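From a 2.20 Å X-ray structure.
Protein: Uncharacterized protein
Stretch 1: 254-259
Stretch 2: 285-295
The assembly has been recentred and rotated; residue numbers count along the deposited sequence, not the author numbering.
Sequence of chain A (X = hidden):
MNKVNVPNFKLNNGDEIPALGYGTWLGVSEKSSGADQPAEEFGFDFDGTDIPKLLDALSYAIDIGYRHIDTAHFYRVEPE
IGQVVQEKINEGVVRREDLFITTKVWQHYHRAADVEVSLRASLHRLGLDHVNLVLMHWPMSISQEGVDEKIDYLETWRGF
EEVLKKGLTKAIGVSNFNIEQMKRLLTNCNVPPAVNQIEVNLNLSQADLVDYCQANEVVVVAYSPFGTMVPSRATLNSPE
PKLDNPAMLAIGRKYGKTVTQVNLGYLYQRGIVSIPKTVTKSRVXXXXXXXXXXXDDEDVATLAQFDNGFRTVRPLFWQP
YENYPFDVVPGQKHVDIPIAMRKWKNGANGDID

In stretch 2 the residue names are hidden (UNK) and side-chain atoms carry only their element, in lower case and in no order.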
# COMPACT_ATOMS: atom_id res chain seq x y z
N LYS A 254 -11.05 -23.55 13.13
CA LYS A 254 -12.48 -23.34 13.08
C LYS A 254 -13.05 -23.05 11.70
O LYS A 254 -14.09 -23.57 11.35
CB LYS A 254 -12.87 -22.25 14.07
CG LYS A 254 -14.32 -21.93 14.11
CD LYS A 254 -14.59 -20.89 15.19
CE LYS A 254 -16.01 -20.40 15.05
NZ LYS A 254 -16.28 -19.37 16.08
N TYR A 255 -12.40 -22.21 10.90
CA TYR A 255 -12.97 -21.84 9.58
C TYR A 255 -12.20 -22.48 8.43
O TYR A 255 -12.58 -22.32 7.27
CB TYR A 255 -13.01 -20.34 9.39
CG TYR A 255 -13.72 -19.56 10.47
CD1 TYR A 255 -15.08 -19.34 10.42
CD2 TYR A 255 -13.01 -19.06 11.53
CE1 TYR A 255 -15.72 -18.59 11.42
CE2 TYR A 255 -13.62 -18.33 12.53
CZ TYR A 255 -14.98 -18.08 12.47
OH TYR A 255 -15.52 -17.30 13.49
N GLY A 256 -11.13 -23.19 8.75
CA GLY A 256 -10.47 -24.04 7.77
C GLY A 256 -9.46 -23.25 6.98
O GLY A 256 -9.39 -23.36 5.78
N LYS A 257 -8.65 -22.46 7.69
CA LYS A 257 -7.78 -21.48 7.09
C LYS A 257 -6.50 -21.46 7.82
O LYS A 257 -6.45 -21.76 8.99
CB LYS A 257 -8.42 -20.07 7.19
CG LYS A 257 -9.70 -19.85 6.38
CD LYS A 257 -9.49 -19.99 4.86
CE LYS A 257 -10.85 -20.01 4.17
NZ LYS A 257 -10.90 -19.77 2.71
N THR A 258 -5.47 -20.97 7.15
CA THR A 258 -4.23 -20.70 7.82
C THR A 258 -4.23 -19.37 8.65
O THR A 258 -5.19 -18.58 8.64
CB THR A 258 -3.09 -20.66 6.80
OG1 THR A 258 -3.13 -19.43 6.05
CG2 THR A 258 -3.16 -21.89 5.82
N VAL A 259 -3.13 -19.16 9.34
CA VAL A 259 -2.98 -18.05 10.25
C VAL A 259 -2.90 -16.75 9.44
O VAL A 259 -3.53 -15.77 9.81
CB VAL A 259 -1.79 -18.26 11.19
CG1 VAL A 259 -1.35 -16.97 11.86
CG2 VAL A 259 -2.16 -19.28 12.27
N UNK A 285 -1.21 -17.65 -3.86
CA UNK A 285 -2.51 -18.36 -3.95
C UNK A 285 -3.29 -18.36 -2.61
O UNK A 285 -4.51 -18.19 -2.56
c UNK A 285 -2.24 -19.82 -4.38
c UNK A 285 -3.06 -22.15 -4.94
c UNK A 285 -4.54 -20.11 -5.29
c UNK A 285 -3.45 -20.73 -4.46
N UNK A 286 -2.55 -18.66 -1.57
CA UNK A 286 -3.07 -18.74 -0.17
C UNK A 286 -3.68 -17.37 0.23
O UNK A 286 -4.86 -17.32 0.58
o UNK A 286 -1.19 -19.43 4.40
c UNK A 286 -1.02 -19.43 3.16
c UNK A 286 -2.23 -19.52 2.22
o UNK A 286 0.13 -19.34 2.71
c UNK A 286 -1.92 -19.15 0.76
N UNK A 287 -2.92 -16.27 0.01
CA UNK A 287 -3.43 -14.89 0.28
C UNK A 287 -4.73 -14.56 -0.37
O UNK A 287 -5.50 -13.78 0.21
o UNK A 287 -1.25 -14.66 1.82
n UNK A 287 -0.05 -13.44 0.40
c UNK A 287 -1.18 -13.99 0.82
c UNK A 287 -2.39 -13.83 -0.02
N UNK A 288 -5.06 -15.15 -1.52
CA UNK A 288 -6.33 -14.79 -2.18
C UNK A 288 -7.52 -15.65 -1.86
O UNK A 288 -8.65 -15.36 -2.35
c UNK A 288 -6.18 -14.67 -3.67
N UNK A 289 -7.30 -16.67 -1.04
CA UNK A 289 -8.37 -17.65 -0.70
C UNK A 289 -8.89 -17.28 0.71
O UNK A 289 -8.75 -18.06 1.66
o UNK A 289 -6.93 -19.22 -1.95
c UNK A 289 -7.82 -19.08 -0.80
N UNK A 290 -9.48 -16.07 0.79
CA UNK A 290 -9.82 -15.43 2.06
C UNK A 290 -11.17 -14.75 2.07
O UNK A 290 -11.47 -13.98 2.99
c UNK A 290 -8.80 -14.37 2.46
c UNK A 290 -7.98 -12.03 1.83
c UNK A 290 -8.74 -13.25 1.42
c UNK A 290 -7.40 -14.96 2.65
N UNK A 291 -11.97 -14.97 1.05
CA UNK A 291 -13.19 -14.18 0.88
C UNK A 291 -14.49 -14.98 1.17
O UNK A 291 -15.56 -14.39 1.27
c UNK A 291 -11.83 -11.46 -0.07
c UNK A 291 -10.96 -13.09 -1.60
c UNK A 291 -11.98 -12.68 -0.75
c UNK A 291 -13.18 -13.54 -0.51
c UNK A 291 -10.71 -10.67 -0.29
c UNK A 291 -9.84 -12.29 -1.82
c UNK A 291 -9.71 -11.10 -1.15
N UNK A 292 -14.35 -16.27 1.43
CA UNK A 292 -15.45 -17.21 1.61
C UNK A 292 -15.71 -17.54 3.10
O UNK A 292 -16.19 -18.63 3.39
o UNK A 292 -13.43 -20.18 0.79
c UNK A 292 -15.11 -18.50 0.85
o UNK A 292 -13.19 -18.53 2.22
c UNK A 292 -13.83 -19.12 1.32
N UNK A 293 -15.39 -16.65 4.04
CA UNK A 293 -15.64 -16.96 5.45
C UNK A 293 -15.90 -15.70 6.24
O UNK A 293 -15.38 -14.66 5.90
c UNK A 293 -13.22 -17.16 6.39
c UNK A 293 -11.65 -16.30 8.07
c UNK A 293 -11.04 -16.30 5.74
c UNK A 293 -12.87 -16.90 7.73
c UNK A 293 -14.52 -17.86 6.04
c UNK A 293 -12.26 -16.88 5.41
c UNK A 293 -10.74 -15.97 7.08
N UNK A 294 -16.77 -15.79 7.23
CA UNK A 294 -17.21 -14.67 8.05
C UNK A 294 -16.69 -15.00 9.45
O UNK A 294 -16.98 -16.08 9.96
c UNK A 294 -18.73 -14.57 7.98
n UNK A 294 -19.17 -10.90 8.43
c UNK A 294 -19.36 -13.33 8.62
c UNK A 294 -19.24 -12.06 7.77
o UNK A 294 -19.21 -12.12 6.53
N UNK A 295 -15.86 -14.13 10.02
CA UNK A 295 -15.38 -14.29 11.39
C UNK A 295 -16.51 -13.86 12.29
O UNK A 295 -17.13 -12.80 12.05
c UNK A 295 -12.04 -15.02 11.79
c UNK A 295 -14.10 -13.48 11.67
c UNK A 295 -12.84 -14.00 10.99
c UNK A 295 -11.89 -12.84 10.64

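Position 285 has four side-chain carbons, forked at the second, and none comes near stretch 1. This is Leu-285.

Position 286 has three carbons in a row, the third carrying two oxygens. One of these oxygens lies 2.5 Å from OG1 of Thr-258. A carboxylate at the end of three carbons makes this Glu-286. The hydroxyl donates a hydrogen bond to its OE2.

Position 287 has two carbons, the second bearing one oxygen and one nitrogen. It makes no contact with stretch 1. The amide identifies Asn-287.

Position 288 has a single carbon and lies far from stretch 1. It is Ala-288.

Position 289 has one carbon followed by one oxygen. That oxygen is 2.7 Å from the backbone O of Leu-285 and donates a hydrogen bond to it. The residue is Ser-289. Its backbone O faces stretch 1 and accepts a hydrogen bond from NZ of Lys-257 at 2.9 Å.

Position 290 has four carbons, forked at the first, with one arm two carbons long. The end of the side chain leads away from stretch 1. This is Ile-290.

Position 291 has one carbon and then a six-carbon ring with no oxygen. Its CA-to-CB bond points away from stretch 1. It is Phe-291.

Position 292 has two carbons, the second carrying two oxygens. One oxygen sits 2.6 Å from NZ of Lys-257. The short carboxylate is Asp-292, and its OD1 forms a salt bridge with that amine.

Position 293 again has one carbon and a bare six-carbon ring. CG of Lys-257 lies over one face, 4.0 Å from the ring centroid. CB of Tyr-255 is 3.8 Å from a ring carbon. The residue is Phe-293, and that ring carbon is CD2.

Position 294 has three carbons, the third carrying one oxygen and one nitrogen. Its CA-to-CB bond points away from stretch 1, and the residue touches a crystal neighbour. This is Gln-294. Its backbone O approaches CE1 of Tyr-255 at 3.2 Å.

Position 295 has four carbons, forked at the second. One tip carbon is 3.7 Å from CE2 of Tyr-255. It is Leu-295, and the tip is CD2.

The contact centres on Lys-257. Its aliphatic chain packs on Phe-293, while its amine reaches past the ring to Asp-292 and the O of Ser-289. Tyr-255 extends the apolar patch between Phe-293 and Leu-295; the two aromatic rings meet obliquely, with planes at 42°. Thr-258 and Glu-286 add a separate polar link. Together the stretches bury 407 Å².

Stretch 2 (285-295) LENASIFDFQL
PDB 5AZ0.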